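PDB 3ZWF: zinc phosphodiesterase ELAC protein 1 from Homo sapiens, which cleaves RNA as a zinc-dependent phosphodiesterase with tRNA 3'-processing endonuclease activity, and takes part in tRNA repair by removing a 2',3'-cyclic phosphate. Local coordinates for residues M1-F5 against I355-I359. Numbering follows the deposited sequence.
Sequences MDVTF and ISIPI. With EDO (1,2-ethanediol), chain H; EDO (1,2-ethanediol), chain G.
Val3 and Ile355 pair through their backbones where the two ends of the metallo-beta-lactamase fold meet: antiparallel to strand 2-5, strand 354-356 forms one of the two outermost strands of its sheet within the chain, a worked example of a sheet edge completed by the far terminus. Both backbone bonds of this hydrogen-bonded pair, Val3 N to Ile355 O and Ile355 N to Val3 O, measure 2.8 Å. Beyond the non-hydrogen-bonded pair of Asp2 and Ser356, Ile357 N continues the ladder to Met1 O at 2.9 Å, nearly straight at 174°. Water links the ends further, accepting from Met1 N and donating to Ile357 O; Ile357 O also takes a hydrogen bond from Arg244 NH1. On the opposite face from Val3, the carboxylate of Asp2 leads away from Ser356, and OD1 makes a salt bridge with Arg25 NE of strand 21-26.

Apolar contacts fill the face carrying Val3 and Ile355, which is turned to strands 269-273 and 306-310 of the second sheet. Ile357 CG1 lies anti to the carbonyl carbon (chi1 -55°), and the bend at chi2 (66°) brings CD1 back to within 3.6 Å of Val3 CG2, the two side chains crossing at a slant. Met1 SD lies more loosely, 4.3 Å from Ile357 CB. Phe5, its side chain about 9 Å from that of the zinc ligand His311, meets Ile355 with its ring edge: Ile355 CD1 lies near the ring plane, 3.9 Å from Phe5 CE1.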
# COMPACT_ATOMS: atom_id res chain seq x y z
N MET A 1 -1.11 -26.34 13.31
CA MET A 1 -1.79 -25.01 13.32
C MET A 1 -0.87 -23.97 13.92
O MET A 1 -0.39 -24.12 15.04
CB MET A 1 -3.09 -25.05 14.10
CG MET A 1 -3.81 -23.71 14.16
SD MET A 1 -5.28 -23.74 15.17
CE MET A 1 -6.51 -24.42 14.04
N ASP A 2 -0.60 -22.92 13.16
CA ASP A 2 0.22 -21.84 13.70
C ASP A 2 -0.26 -20.47 13.27
O ASP A 2 -1.04 -20.33 12.33
CB ASP A 2 1.73 -22.05 13.45
CG ASP A 2 2.06 -22.34 12.01
OD1 ASP A 2 1.65 -21.59 11.11
OD2 ASP A 2 2.78 -23.34 11.78
N VAL A 3 0.15 -19.49 14.05
CA VAL A 3 -0.11 -18.10 13.79
C VAL A 3 1.22 -17.40 13.54
O VAL A 3 2.13 -17.53 14.33
CB VAL A 3 -0.82 -17.54 15.02
CG1 VAL A 3 -1.22 -16.15 14.86
CG2 VAL A 3 -2.08 -18.40 15.30
N THR A 4 1.31 -16.69 12.42
CA THR A 4 2.50 -15.91 12.09
C THR A 4 2.16 -14.42 12.04
O THR A 4 1.31 -13.99 11.26
CB THR A 4 3.09 -16.33 10.73
OG1 THR A 4 3.45 -17.70 10.74
CG2 THR A 4 4.34 -15.46 10.38
N PHE A 5 2.84 -13.63 12.86
CA PHE A 5 2.68 -12.17 12.84
C PHE A 5 3.51 -11.55 11.75
O PHE A 5 4.72 -11.67 11.74
CB PHE A 5 3.03 -11.58 14.20
CG PHE A 5 2.06 -11.99 15.26
CD1 PHE A 5 2.21 -13.20 15.88
CD2 PHE A 5 0.92 -11.22 15.54
CE1 PHE A 5 1.28 -13.66 16.83
CE2 PHE A 5 -0.03 -11.70 16.52
CZ PHE A 5 0.17 -12.88 17.13
N ILE A 355 3.64 -18.61 16.49
CA ILE A 355 3.11 -19.32 17.66
C ILE A 355 2.34 -20.54 17.17
O ILE A 355 1.45 -20.43 16.37
CB ILE A 355 2.16 -18.46 18.51
CG1 ILE A 355 2.90 -17.24 19.05
CG2 ILE A 355 1.62 -19.27 19.69
CD1 ILE A 355 2.01 -16.19 19.66
N SER A 356 2.69 -21.71 17.71
CA SER A 356 2.12 -22.98 17.31
C SER A 356 1.00 -23.26 18.31
O SER A 356 1.18 -22.99 19.50
CB SER A 356 3.21 -24.07 17.41
OG SER A 356 2.92 -25.21 16.63
N ILE A 357 -0.14 -23.79 17.87
CA ILE A 357 -1.24 -24.10 18.80
C ILE A 357 -1.40 -25.62 18.82
O ILE A 357 -1.87 -26.21 17.85
CB ILE A 357 -2.59 -23.42 18.45
CG1 ILE A 357 -2.44 -21.89 18.33
CG2 ILE A 357 -3.61 -23.68 19.53
CD1 ILE A 357 -1.60 -21.45 17.21
N PRO A 358 -0.98 -26.26 19.92
CA PRO A 358 -1.11 -27.71 19.98
C PRO A 358 -2.56 -28.13 20.16
O PRO A 358 -3.39 -27.36 20.64
CB PRO A 358 -0.27 -28.09 21.20
CG PRO A 358 -0.34 -26.90 22.09
CD PRO A 358 -0.49 -25.70 21.19
N ILE A 359 -2.83 -29.38 19.79
CA ILE A 359 -4.14 -29.98 19.96
C ILE A 359 -4.31 -30.47 21.40
O ILE A 359 -4.14 -29.73 22.36
CB ILE A 359 -4.32 -31.18 19.03
CG1 ILE A 359 -5.81 -31.54 18.95
CG2 ILE A 359 -3.46 -32.35 19.50
CD1 ILE A 359 -6.64 -30.64 18.04
C1 EDO H . 1.64 -25.48 9.56
O1 EDO H . 1.31 -26.04 8.28
C2 EDO H . 0.36 -25.31 10.37
O2 EDO H . 0.70 -24.74 11.62
C1 EDO G . 7.35 -17.79 8.74
O1 EDO G . 7.22 -16.68 9.63
C2 EDO G . 6.70 -19.07 9.25
O2 EDO G . 5.29 -18.93 9.31
O HOH W 1 -0.28 -27.23 15.84